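Local coordinates for beta-agarase D (PDB 4ASM), which cleaves the beta-1,4-linkages of agarose in a random, endo-acting manner with retention of the anomeric configuration, here represented by its GH16 catalytic domain, at residues T111-P116 with Q331-R336; C122-T127 with E318-I323; V141-L146 with F346-L351; A249-L254 with S289-A294. One frame throughout, in Å; residues are numbered along the deposited sequence.

Contact 1 of 4, residues T111-P116 with Q331-R336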
loop_
_atom_site.group_PDB
_atom_site.type_symbol
_atom_site.label_atom_id
_atom_site.label_comp_id
_atom_site.label_asym_id
_atom_site.label_seq_id
_atom_site.Cartn_x
_atom_site.Cartn_y
_atom_site.Cartn_z
ATOM N N THR A 111 -20.132 10.833 -12.181
ATOM C CA THR A 111 -20.176 11.230 -13.585
ATOM C C THR A 111 -18.719 11.328 -14.086
ATOM O O THR A 111 -17.831 11.560 -13.268
ATOM C CB THR A 111 -20.975 12.539 -13.765
ATOM O OG1 THR A 111 -21.313 12.703 -15.148
ATOM C CG2 THR A 111 -20.232 13.771 -13.224
ATOM N N PRO A 112 -18.512 11.335 -15.433
ATOM C CA PRO A 112 -17.147 11.272 -15.928
ATOM C C PRO A 112 -16.469 12.601 -15.784
ATOM O O PRO A 112 -17.080 13.660 -15.969
ATOM C CB PRO A 112 -17.327 10.971 -17.421
ATOM C CG PRO A 112 -18.595 11.655 -17.772
ATOM C CD PRO A 112 -19.471 11.475 -16.555
ATOM N N ILE A 113 -15.198 12.563 -15.432
ATOM C CA ILE A 113 -14.408 13.775 -15.572
ATOM C C ILE A 113 -13.051 13.415 -16.183
ATOM O O ILE A 113 -12.654 12.255 -16.133
ATOM C CB ILE A 113 -14.223 14.519 -14.216
ATOM C CG1 ILE A 113 -13.580 13.599 -13.172
ATOM C CG2 ILE A 113 -15.576 15.053 -13.696
ATOM C CD1 ILE A 113 -13.132 14.323 -11.888
ATOM N N SER A 114 -12.364 14.402 -16.743
ATOM C CA SER A 114 -11.067 14.183 -17.407
ATOM C C SER A 114 -9.948 14.995 -16.777
ATOM O O SER A 114 -10.140 16.140 -16.349
ATOM C CB SER A 114 -11.153 14.535 -18.897
ATOM O OG SER A 114 -11.988 13.624 -19.599
ATOM N N ARG A 115 -8.767 14.386 -16.723
ATOM C CA ARG A 115 -7.569 15.059 -16.241
ATOM C C ARG A 115 -6.420 14.625 -17.133
ATOM O O ARG A 115 -6.564 13.649 -17.867
ATOM C CB ARG A 115 -7.284 14.682 -14.776
ATOM C CG ARG A 115 -8.308 15.159 -13.750
ATOM C CD ARG A 115 -8.281 16.659 -13.598
ATOM N NE ARG A 115 -9.224 17.101 -12.564
ATOM C CZ ARG A 115 -10.512 17.422 -12.753
ATOM N NH1 ARG A 115 -11.092 17.335 -13.947
ATOM N NH2 ARG A 115 -11.234 17.815 -11.704
ATOM N N PRO A 116 -5.274 15.332 -17.079
ATOM C CA PRO A 116 -4.090 14.836 -17.781
ATOM C C PRO A 116 -3.756 13.404 -17.387
ATOM O O PRO A 116 -3.809 13.038 -16.208
ATOM C CB PRO A 116 -2.975 15.773 -17.304
ATOM C CG PRO A 116 -3.683 17.065 -16.983
ATOM C CD PRO A 116 -5.000 16.607 -16.386
ATOM N N GLN A 331 -7.299 12.336 -5.702
ATOM C CA GLN A 331 -6.221 13.298 -5.832
ATOM C C GLN A 331 -6.358 14.078 -7.136
ATOM O O GLN A 331 -6.221 15.303 -7.147
ATOM C CB GLN A 331 -4.864 12.574 -5.781
ATOM C CG GLN A 331 -4.441 12.057 -4.396
ATOM C CD GLN A 331 -3.953 13.178 -3.466
ATOM O OE1 GLN A 331 -2.738 13.351 -3.225
ATOM N NE2 GLN A 331 -4.889 13.914 -2.941
ATOM N N ALA A 332 -6.620 13.373 -8.235
ATOM C CA ALA A 332 -6.698 13.997 -9.553
ATOM C C ALA A 332 -7.873 14.968 -9.650
ATOM O O ALA A 332 -7.730 16.070 -10.200
ATOM C CB ALA A 332 -6.767 12.928 -10.631
ATOM N N GLU A 333 -9.028 14.564 -9.114
ATOM C CA GLU A 333 -10.203 15.438 -9.156
ATOM C C GLU A 333 -9.915 16.762 -8.435
ATOM O O GLU A 333 -10.335 17.835 -8.902
ATOM C CB GLU A 333 -11.407 14.737 -8.542
ATOM C CG GLU A 333 -12.669 15.618 -8.525
ATOM C CD GLU A 333 -13.946 14.878 -8.177
ATOM O OE1 GLU A 333 -13.944 13.637 -8.141
ATOM O OE2 GLU A 333 -14.965 15.567 -7.957
ATOM N N ALA A 334 -9.194 16.660 -7.314
ATOM C CA ALA A 334 -8.862 17.810 -6.475
ATOM C C ALA A 334 -7.674 18.616 -7.018
ATOM O O ALA A 334 -7.285 19.621 -6.406
ATOM C CB ALA A 334 -8.556 17.337 -5.050
ATOM N N TYR A 335 -7.109 18.193 -8.148
ATOM C CA TYR A 335 -5.929 18.837 -8.764
ATOM C C TYR A 335 -4.694 18.736 -7.880
ATOM O O TYR A 335 -3.736 19.516 -8.015
ATOM C CB TYR A 335 -6.210 20.294 -9.155
ATOM C CG TYR A 335 -7.221 20.411 -10.277
ATOM C CD1 TYR A 335 -6.830 20.217 -11.606
ATOM C CD2 TYR A 335 -8.551 20.689 -10.010
ATOM C CE1 TYR A 335 -7.744 20.318 -12.628
ATOM C CE2 TYR A 335 -9.490 20.778 -11.046
ATOM C CZ TYR A 335 -9.075 20.592 -12.346
ATOM O OH TYR A 335 -9.998 20.688 -13.385
ATOM N N ARG A 336 -4.711 17.783 -6.954
ATOM C CA ARG A 336 -3.505 17.533 -6.172
ATOM C C ARG A 336 -2.431 16.757 -6.936
ATOM O O ARG A 336 -1.274 16.809 -6.539
ATOM C CB ARG A 336 -3.810 16.947 -4.788
ATOM C CG ARG A 336 -4.415 18.005 -3.842
ATOM C CD ARG A 336 -4.436 17.521 -2.390
ATOM N NE ARG A 336 -5.364 16.406 -2.296
ATOM C CZ ARG A 336 -6.669 16.523 -2.049
ATOM N NH1 ARG A 336 -7.236 17.715 -1.822
ATOM N NH2 ARG A 336 -7.407 15.434 -2.031
#
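The guanidinium of Arg115 lies flat on the ring of Tyr335 in an offset cation-pi stack. The stack ties strand 112-125 of the GH16 jelly-roll domain to the C-terminal end of helix 329-333. The two planes are 7° apart and their centres 4.1 Å from each other. Tyr335 OH sits over the middle of the guanidinium, while Arg115 NE lies toward the rim of the ring. On the opposite face of the guanidinium is Ile113 CD1, also offset toward the rim. Ile113 CD1 packs on Glu333 CG at 3.6 Å, the two side chains crossing at about a right angle. The Glu333 carboxylate itself bonds to Ser108 OG.

Three hydrogen bonds fix the rotation of the guanidinium. Arg115 NH1 donates to Ser114 O in its own strand, at 2.8 Å. Arg115 NH2 reaches Glu333 O at 2.9 Å, in the carbonyl plane and nearly straight (169°). Arg115 NE meets Ala332 O at 3.0 Å from above the carbonyl plane. Tyr335, with positive phi, ends the helix in a Schellman motif. Its backbone N also binds Ala332 O, from the opposite face of that carbonyl to Arg115 NE.

Contact 2 of 4, residues C122-T127 with E318-I323; sequences CITNKT and EMDIII
The flat groups that meet here are the peptides around Ile123 and Ile323, an antiparallel hydrogen-bonded pair in the GH16 beta jelly roll. Ile123 N donates to Ile323 O at 2.9 Å, and Ile323 N returns a bond to Ile123 O at 3.1 Å. Asn125 N continues the ladder to Ile321 O at 2.8 Å.

One face of the strand pair carries Ile123 and Ile323. Their side chains lie side by side, pointing the same way, with CG1 of Ile123 against CB of Ile323. Both pack on Leu91 and Ile93 of strand 90-96. The other face carries Thr124 and Ile322, a non-hydrogen-bonded pair, again side by side. Ile322 CG2, anti to the backbone N, reaches Cys122 SG at 3.8 Å. Ile322 CG1 lies 4.1 Å from Thr124 OG1, whose hydrogen bond goes to Lys59 O. An alanine at Ile322 would probably open a gap beside Cys122 SG and Thr124 and leave Trp151 and Leu153 without part of their packing.

Beyond Asn125 the direct ladder gives way to water. One water donates to Asn125 O and Thr127 O and accepts from Ile321 N. Asp320 has further partners: OD2 bonds to His61 ND1, and OD1 forms a salt bridge with Arg128 NE. A second water donates to Asp320 OD1 and to Asn125 O, at 2.7 Å each.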
loop_
_atom_site.group_PDB
_atom_site.type_symbol
_atom_site.label_atom_id
_atom_site.label_comp_id
_atom_site.label_asym_id
_atom_site.label_seq_id
_atom_site.Cartn_x
_atom_site.Cartn_y
_atom_site.Cartn_z
ATOM N N CYS A 122 4.067 -0.373 -12.919
ATOM C CA CYS A 122 3.389 -1.284 -12.009
ATOM C C CYS A 122 4.009 -2.647 -12.213
ATOM O O CYS A 122 4.139 -3.085 -13.362
ATOM C CB CYS A 122 1.891 -1.341 -12.336
ATOM S SG CYS A 122 0.918 -2.305 -11.154
ATOM N N ILE A 123 4.393 -3.308 -11.121
ATOM C CA ILE A 123 4.961 -4.647 -11.216
ATOM C C ILE A 123 4.277 -5.590 -10.256
ATOM O O ILE A 123 3.726 -5.164 -9.235
ATOM C CB ILE A 123 6.498 -4.656 -10.962
ATOM C CG1 ILE A 123 6.811 -4.388 -9.491
ATOM C CG2 ILE A 123 7.187 -3.649 -11.875
ATOM C CD1 ILE A 123 8.316 -4.471 -9.184
ATOM N N THR A 124 4.380 -6.887 -10.561
ATOM C CA THR A 124 3.858 -7.959 -9.711
ATOM C C THR A 124 4.965 -9.000 -9.475
ATOM O O THR A 124 5.672 -9.376 -10.420
ATOM C CB THR A 124 2.715 -8.664 -10.441
ATOM O OG1 THR A 124 1.680 -7.716 -10.746
ATOM C CG2 THR A 124 2.118 -9.757 -9.584
ATOM N N ASN A 125 5.120 -9.442 -8.233
ATOM C CA ASN A 125 6.061 -10.501 -7.866
ATOM C C ASN A 125 5.515 -11.865 -8.261
ATOM O O ASN A 125 4.300 -12.110 -8.178
ATOM C CB ASN A 125 6.360 -10.403 -6.349
ATOM C CG ASN A 125 7.620 -11.133 -5.926
ATOM O OD1 ASN A 125 8.557 -10.526 -5.369
ATOM N ND2 ASN A 125 7.643 -12.412 -6.137
ATOM N N LYS A 126 6.407 -12.748 -8.726
ATOM C CA LYS A 126 5.954 -14.064 -9.212
ATOM C C LYS A 126 5.686 -15.059 -8.081
ATOM O O LYS A 126 5.175 -16.153 -8.334
ATOM C CB LYS A 126 6.988 -14.636 -10.176
ATOM C CG LYS A 126 7.151 -13.749 -11.385
ATOM C CD LYS A 126 6.432 -14.301 -12.570
ATOM C CE LYS A 126 7.368 -15.078 -13.435
ATOM N NZ LYS A 126 6.596 -15.656 -14.561
ATOM N N THR A 127 6.043 -14.683 -6.854
ATOM C CA THR A 127 5.855 -15.532 -5.691
ATOM C C THR A 127 4.825 -14.887 -4.780
ATOM O O THR A 127 5.059 -13.774 -4.281
ATOM C CB THR A 127 7.174 -15.747 -4.927
ATOM O OG1 THR A 127 8.154 -16.268 -5.838
ATOM C CG2 THR A 127 6.966 -16.734 -3.753
ATOM N N GLU A 318 -4.211 -16.105 -0.411
ATOM C CA GLU A 318 -2.867 -15.700 -0.826
ATOM C C GLU A 318 -2.943 -14.458 -1.727
ATOM O O GLU A 318 -3.936 -14.218 -2.441
ATOM C CB GLU A 318 -2.087 -16.826 -1.528
ATOM C CG GLU A 318 -2.654 -17.214 -2.878
ATOM C CD GLU A 318 -1.834 -18.256 -3.616
ATOM O OE1 GLU A 318 -0.760 -18.650 -3.116
ATOM O OE2 GLU A 318 -2.290 -18.645 -4.717
ATOM N N MET A 319 -1.864 -13.685 -1.696
ATOM C CA MET A 319 -1.824 -12.384 -2.351
ATOM C C MET A 319 -0.576 -12.171 -3.207
ATOM O O MET A 319 0.493 -12.700 -2.905
ATOM C CB MET A 319 -1.919 -11.273 -1.301
ATOM C CG MET A 319 -3.234 -11.311 -0.536
ATOM S SD MET A 319 -3.360 -9.888 0.559
ATOM C CE MET A 319 -4.862 -10.375 1.427
ATOM N N ASP A 320 -0.745 -11.434 -4.305
ATOM C CA ASP A 320 0.371 -10.952 -5.109
ATOM C C ASP A 320 0.991 -9.719 -4.485
ATOM O O ASP A 320 0.280 -8.814 -4.036
ATOM C CB ASP A 320 -0.121 -10.558 -6.504
ATOM C CG ASP A 320 -0.734 -11.732 -7.258
ATOM O OD1 ASP A 320 -0.083 -12.798 -7.307
ATOM O OD2 ASP A 320 -1.844 -11.577 -7.800
ATOM N N ILE A 321 2.323 -9.658 -4.505
ATOM C CA ILE A 321 3.044 -8.430 -4.120
ATOM C C ILE A 321 3.096 -7.519 -5.337
ATOM O O ILE A 321 3.570 -7.934 -6.409
ATOM C CB ILE A 321 4.490 -8.696 -3.665
ATOM C CG1 ILE A 321 4.538 -9.673 -2.500
ATOM C CG2 ILE A 321 5.169 -7.369 -3.278
ATOM C CD1 ILE A 321 5.927 -10.286 -2.281
ATOM N N ILE A 322 2.599 -6.296 -5.166
ATOM C CA ILE A 322 2.569 -5.296 -6.228
ATOM C C ILE A 322 3.293 -4.036 -5.760
ATOM O O ILE A 322 3.142 -3.587 -4.614
ATOM C CB ILE A 322 1.110 -4.944 -6.612
ATOM C CG1 ILE A 322 0.380 -6.224 -7.106
ATOM C CG2 ILE A 322 1.085 -3.836 -7.657
ATOM C CD1 ILE A 322 -1.102 -6.076 -7.339
ATOM N N ILE A 323 4.129 -3.485 -6.634
ATOM C CA ILE A 323 4.735 -2.182 -6.364
ATOM C C ILE A 323 4.362 -1.299 -7.518
ATOM O O ILE A 323 4.480 -1.706 -8.680
ATOM C CB ILE A 323 6.270 -2.276 -6.202
ATOM C CG1 ILE A 323 6.606 -3.226 -5.055
ATOM C CG2 ILE A 323 6.844 -0.862 -5.959
ATOM C CD1 ILE A 323 8.101 -3.478 -4.894
HETATM O O HOH W 1 3.464 -12.007 -5.575
HETATM O O HOH W 2 2.143 -13.707 -8.566
#

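Contact 3 of 4, residues V141-L146 with F346-L351; sequences VMNSTL and FYDNNL
An inverse gamma turn centred on Asn143 and an ST turn at Ser144 shape the loop that meets Asp348, Asn349 and Leu351. The loop joins strands 133-140 and 147-153 of the jelly roll. Its partner is a short 3-10 turn leading into strand 350-362.

Met142 carries the apolar part. Its CG is anti to the carbonyl carbon, beside the backbone N (chi1 -66°), which sets it against Leu351. There Met142 CG lies 3.4 Å from Leu351 N and 3.7 Å from Leu351 CB. Its SD rests 3.6 Å from Asn349 C. Met142 and Leu351 both also touch Val325 of strand 320-326, so the contact reaches into the interior of the domain.

The polar part lies nearer the surface. Asn143 and Asp348 run side by side, pointing the same way, but their amide and carboxylate planes are 88° apart. Asn143 ND2 gives Asp348 OD1 only a weak hydrogen bond of 3.2 Å. A water makes a separate bridge, accepting from Asn143 N and donating to Tyr347 O.

Asn349 ND2 bonds to Glu342 O, which helps to place the other end of its amide. Ser144 OG makes a weak, long bond to Asn349 OD1 at 3.4 Å. The same OG closes the ST turn by accepting from Leu146 N at 3.2 Å.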
loop_
_atom_site.group_PDB
_atom_site.type_symbol
_atom_site.label_atom_id
_atom_site.label_comp_id
_atom_site.label_asym_id
_atom_site.label_seq_id
_atom_site.Cartn_x
_atom_site.Cartn_y
_atom_site.Cartn_z
ATOM N N VAL A 141 10.541 7.261 -0.839
ATOM C CA VAL A 141 9.204 7.725 -1.217
ATOM C C VAL A 141 9.335 8.834 -2.266
ATOM O O VAL A 141 10.189 9.718 -2.126
ATOM C CB VAL A 141 8.465 8.251 0.037
ATOM C CG1 VAL A 141 7.086 8.808 -0.317
ATOM C CG2 VAL A 141 8.376 7.138 1.110
ATOM N N MET A 142 8.505 8.817 -3.309
ATOM C CA MET A 142 8.577 9.873 -4.315
ATOM C C MET A 142 8.242 11.232 -3.735
ATOM O O MET A 142 7.227 11.386 -3.046
ATOM C CB MET A 142 7.633 9.623 -5.467
ATOM C CG MET A 142 7.960 8.447 -6.285
ATOM S SD MET A 142 6.969 8.457 -7.814
ATOM C CE MET A 142 5.353 8.331 -7.039
ATOM N N ASN A 143 9.069 12.218 -4.081
ATOM C CA ASN A 143 8.783 13.612 -3.766
ATOM C C ASN A 143 7.762 14.180 -4.765
ATOM O O ASN A 143 8.054 15.077 -5.561
ATOM C CB ASN A 143 10.069 14.442 -3.769
ATOM C CG ASN A 143 9.841 15.815 -3.208
ATOM O OD1 ASN A 143 8.938 16.015 -2.392
ATOM N ND2 ASN A 143 10.626 16.776 -3.659
ATOM N N SER A 144 6.563 13.610 -4.709
ATOM C CA SER A 144 5.496 13.829 -5.687
ATOM C C SER A 144 4.172 13.716 -4.973
ATOM O O SER A 144 4.070 13.040 -3.957
ATOM C CB SER A 144 5.533 12.730 -6.748
ATOM O OG SER A 144 4.550 12.916 -7.744
ATOM N N THR A 145 3.151 14.379 -5.516
ATOM C CA THR A 145 1.805 14.245 -4.969
ATOM C C THR A 145 1.150 12.921 -5.383
ATOM O O THR A 145 0.072 12.592 -4.894
ATOM C CB THR A 145 0.911 15.401 -5.408
ATOM O OG1 THR A 145 0.813 15.374 -6.836
ATOM C CG2 THR A 145 1.539 16.732 -4.995
ATOM N N LEU A 146 1.783 12.191 -6.305
ATOM C CA LEU A 146 1.356 10.827 -6.663
ATOM C C LEU A 146 1.552 9.854 -5.519
ATOM O O LEU A 146 2.333 10.102 -4.596
ATOM C CB LEU A 146 2.182 10.310 -7.847
ATOM C CG LEU A 146 1.993 11.078 -9.146
ATOM C CD1 LEU A 146 3.062 10.655 -10.136
ATOM C CD2 LEU A 146 0.605 10.881 -9.735
ATOM N N PHE A 346 12.742 14.952 -12.953
ATOM C CA PHE A 346 12.563 13.490 -13.051
ATOM C C PHE A 346 12.722 12.754 -11.718
ATOM O O PHE A 346 11.917 11.875 -11.392
ATOM C CB PHE A 346 13.494 12.850 -14.091
ATOM C CG PHE A 346 13.247 11.376 -14.265
ATOM C CD1 PHE A 346 12.185 10.929 -15.040
ATOM C CD2 PHE A 346 14.030 10.442 -13.593
ATOM C CE1 PHE A 346 11.917 9.559 -15.163
ATOM C CE2 PHE A 346 13.762 9.074 -13.712
ATOM C CZ PHE A 346 12.717 8.639 -14.504
ATOM N N TYR A 347 13.774 13.111 -10.984
ATOM C CA TYR A 347 14.142 12.543 -9.685
ATOM C C TYR A 347 12.932 12.527 -8.739
ATOM O O TYR A 347 12.735 11.581 -7.967
ATOM C CB TYR A 347 15.206 13.457 -9.073
ATOM C CG TYR A 347 16.505 12.850 -8.609
ATOM C CD1 TYR A 347 17.400 12.274 -9.516
ATOM C CD2 TYR A 347 16.888 12.930 -7.264
ATOM C CE1 TYR A 347 18.633 11.750 -9.089
ATOM C CE2 TYR A 347 18.110 12.405 -6.827
ATOM C CZ TYR A 347 18.976 11.820 -7.747
ATOM O OH TYR A 347 20.186 11.303 -7.321
ATOM N N ASP A 348 12.119 13.582 -8.810
ATOM C CA ASP A 348 10.982 13.725 -7.907
ATOM C C ASP A 348 9.848 12.785 -8.248
ATOM O O ASP A 348 8.950 12.585 -7.408
ATOM C CB ASP A 348 10.436 15.160 -7.934
ATOM C CG ASP A 348 11.314 16.140 -7.191
ATOM O OD1 ASP A 348 12.095 15.712 -6.320
ATOM O OD2 ASP A 348 11.191 17.354 -7.474
ATOM N N ASN A 349 9.908 12.216 -9.455
ATOM C CA ASN A 349 8.842 11.396 -10.001
ATOM C C ASN A 349 9.211 9.946 -10.233
ATOM O O ASN A 349 8.582 9.268 -11.050
ATOM C CB ASN A 349 8.344 12.023 -11.289
ATOM C CG ASN A 349 7.699 13.356 -11.032
ATOM O OD1 ASN A 349 6.620 13.405 -10.440
ATOM N ND2 ASN A 349 8.374 14.432 -11.404
ATOM N N ASN A 350 10.210 9.482 -9.486
ATOM C CA ASN A 350 10.772 8.149 -9.656
ATOM C C ASN A 350 10.917 7.475 -8.306
ATOM O O ASN A 350 11.756 7.846 -7.490
ATOM C CB ASN A 350 12.127 8.239 -10.362
ATOM C CG ASN A 350 12.705 6.892 -10.706
ATOM O OD1 ASN A 350 12.001 5.892 -10.802
ATOM N ND2 ASN A 350 14.017 6.860 -10.921
ATOM N N LEU A 351 10.079 6.467 -8.084
ATOM C CA LEU A 351 10.101 5.695 -6.848
ATOM C C LEU A 351 11.299 4.751 -6.869
ATOM O O LEU A 351 11.468 4.024 -7.828
ATOM C CB LEU A 351 8.788 4.907 -6.746
ATOM C CG LEU A 351 8.614 4.048 -5.498
ATOM C CD1 LEU A 351 8.409 4.882 -4.253
ATOM C CD2 LEU A 351 7.429 3.107 -5.690
HETATM O O HOH W 3 11.682 11.358 -5.235
#

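Contact 4 of 4, residues A249-L254 with S289-A294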
loop_
_atom_site.group_PDB
_atom_site.type_symbol
_atom_site.label_atom_id
_atom_site.label_comp_id
_atom_site.label_asym_id
_atom_site.label_seq_id
_atom_site.Cartn_x
_atom_site.Cartn_y
_atom_site.Cartn_z
ATOM N N ALA A 249 -10.178 -4.168 16.741
ATOM C CA ALA A 249 -9.479 -3.164 17.540
ATOM C C ALA A 249 -8.201 -2.729 16.863
ATOM O O ALA A 249 -7.639 -3.450 16.023
ATOM C CB ALA A 249 -9.160 -3.738 18.918
ATOM N N VAL A 250 -7.725 -1.558 17.263
ATOM C CA VAL A 250 -6.574 -0.935 16.638
ATOM C C VAL A 250 -5.675 -0.386 17.741
ATOM O O VAL A 250 -6.154 0.074 18.783
ATOM C CB VAL A 250 -7.038 0.249 15.749
ATOM C CG1 VAL A 250 -5.891 0.919 15.093
ATOM C CG2 VAL A 250 -8.033 -0.240 14.680
ATOM N N GLN A 251 -4.364 -0.438 17.513
ATOM C CA GLN A 251 -3.447 0.362 18.328
ATOM C C GLN A 251 -2.496 1.055 17.379
ATOM O O GLN A 251 -2.068 0.460 16.383
ATOM C CB GLN A 251 -2.715 -0.464 19.391
ATOM C CG GLN A 251 -1.543 -1.289 18.935
ATOM C CD GLN A 251 -0.839 -1.919 20.131
ATOM O OE1 GLN A 251 0.342 -1.667 20.408
ATOM N NE2 GLN A 251 -1.570 -2.737 20.845
ATOM N N THR A 252 -2.231 2.329 17.626
ATOM C CA THR A 252 -1.304 3.057 16.754
ATOM C C THR A 252 -0.452 4.047 17.520
ATOM O O THR A 252 -0.870 4.580 18.559
ATOM C CB THR A 252 -1.928 3.514 15.369
ATOM O OG1 THR A 252 -1.446 4.783 14.884
ATOM C CG2 THR A 252 -3.407 3.328 15.310
ATOM N N ARG A 253 0.789 4.189 17.064
ATOM C CA ARG A 253 1.690 5.169 17.669
ATOM C C ARG A 253 1.307 6.540 17.196
ATOM O O ARG A 253 1.299 6.817 15.998
ATOM C CB ARG A 253 3.139 4.879 17.301
ATOM C CG ARG A 253 3.732 3.785 18.115
ATOM C CD ARG A 253 5.260 3.839 18.034
ATOM N NE ARG A 253 5.824 2.594 18.515
ATOM C CZ ARG A 253 6.239 2.379 19.750
ATOM N NH1 ARG A 253 6.152 3.337 20.663
ATOM N NH2 ARG A 253 6.758 1.198 20.064
ATOM N N LEU A 254 0.993 7.395 18.170
ATOM C CA LEU A 254 0.686 8.789 17.942
ATOM C C LEU A 254 1.931 9.557 17.510
ATOM O O LEU A 254 3.041 9.026 17.463
ATOM C CB LEU A 254 0.123 9.377 19.245
ATOM C CG LEU A 254 -1.173 8.684 19.710
ATOM C CD1 LEU A 254 -1.616 9.284 21.066
ATOM C CD2 LEU A 254 -2.278 8.761 18.640
ATOM N N SER A 289 -7.921 1.224 26.822
ATOM C CA SER A 289 -6.708 1.319 27.622
ATOM C C SER A 289 -5.647 0.251 27.329
ATOM O O SER A 289 -4.591 0.239 27.965
ATOM C CB SER A 289 -7.069 1.302 29.091
ATOM O OG SER A 289 -7.706 0.097 29.390
ATOM N N SER A 290 -5.938 -0.638 26.371
ATOM C CA SER A 290 -4.990 -1.663 25.924
ATOM C C SER A 290 -5.634 -2.281 24.704
ATOM O O SER A 290 -6.804 -2.008 24.406
ATOM C CB SER A 290 -4.762 -2.730 27.003
ATOM O OG SER A 290 -5.928 -3.500 27.185
ATOM N N LEU A 291 -4.878 -3.126 24.006
ATOM C CA LEU A 291 -5.443 -3.786 22.836
ATOM C C LEU A 291 -6.535 -4.777 23.245
ATOM O O LEU A 291 -7.589 -4.828 22.609
ATOM C CB LEU A 291 -4.343 -4.468 22.006
ATOM C CG LEU A 291 -4.819 -5.011 20.654
ATOM C CD1 LEU A 291 -5.256 -3.908 19.701
ATOM C CD2 LEU A 291 -3.716 -5.867 20.053
ATOM N N SER A 292 -6.299 -5.526 24.326
ATOM C CA SER A 292 -7.330 -6.455 24.841
ATOM C C SER A 292 -8.592 -5.722 25.295
ATOM O O SER A 292 -9.681 -6.165 25.017
ATOM C CB SER A 292 -6.773 -7.349 25.936
ATOM O OG SER A 292 -5.859 -8.270 25.364
ATOM N N ASP A 293 -8.432 -4.578 25.957
ATOM C CA ASP A 293 -9.581 -3.768 26.354
ATOM C C ASP A 293 -10.395 -3.324 25.129
ATOM O O ASP A 293 -11.624 -3.399 25.133
ATOM C CB ASP A 293 -9.083 -2.549 27.158
ATOM C CG ASP A 293 -10.210 -1.706 27.721
ATOM O OD1 ASP A 293 -11.102 -2.259 28.413
ATOM O OD2 ASP A 293 -10.179 -0.480 27.489
ATOM N N ALA A 294 -9.699 -2.856 24.089
ATOM C CA ALA A 294 -10.356 -2.425 22.865
ATOM C C ALA A 294 -11.130 -3.571 22.193
ATOM O O ALA A 294 -12.263 -3.396 21.808
ATOM C CB ALA A 294 -9.313 -1.822 21.915
#
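Ala249 and Ala294 meet methyl to methyl, with their CB atoms 3.6 Å apart. Leu291 fills the place beside them. Its CD1 lies 4.0 Å from Ala249 CB and 4.1 Å from Val250 C. Gln251 comes across Leu291 at about a right angle. The amide nitrogen NE2 of Gln251 packs 3.5 Å from Leu291 CB and 3.9 Å from Leu291 CD2. No hydrogen bond joins the two segments.

Leu291 CG is anti to the backbone N (chi1 -172°), and the branch beyond it carries CD1 to Ala249. Gln251 CG stands between the backbone N and the carbonyl carbon (chi1 79°), and the chain then extends straight on to bring NE2 against Leu291. An alanine at Leu291 would probably open a gap next to Ala249 and leave the Gln251 amide with less to hold it in place.

The contact lays the first turn of helix 291-297 on strand 249-253 of the jelly roll, far from the calcium site and from the probable substrate-binding residues. That strand runs between strands 240-246 and 259-264, and Gln251 also touches Ile244, Trp259 and Tyr261. Ala294 is backed by Ala288.

The start of the helix is set by Ser290 at the N-cap, whose OG accepts from Asp293 N at 3.0 Å. Asp293 OD2 in turn takes a bond from Ser289 N at 2.9 Å, on the anti side of the carboxylate.

How the contacts relate
Contacts 1 and 2 share strand 112-125, but their centres are about 27 Å apart. Strand 320-326 of contact 2 leads on to helix 329-333 of contact 1. Contact 3 touches both. Thr145 OG1 lies 2.5 Å from Arg336 O of contact 1, and Leu351 CD2 packs on Ile323 CG2 of contact 2. Glu326, probably a substrate-binding residue, lies near all three: about 10 Å from Ala332, 6 Å from Cys122 and 8 Å from Met142, side chain to side chain. Contact 4 stands apart, with nearest atoms about 16 Å from contacts 2 and 3. It is on the other side of the chain's centre from contact 2.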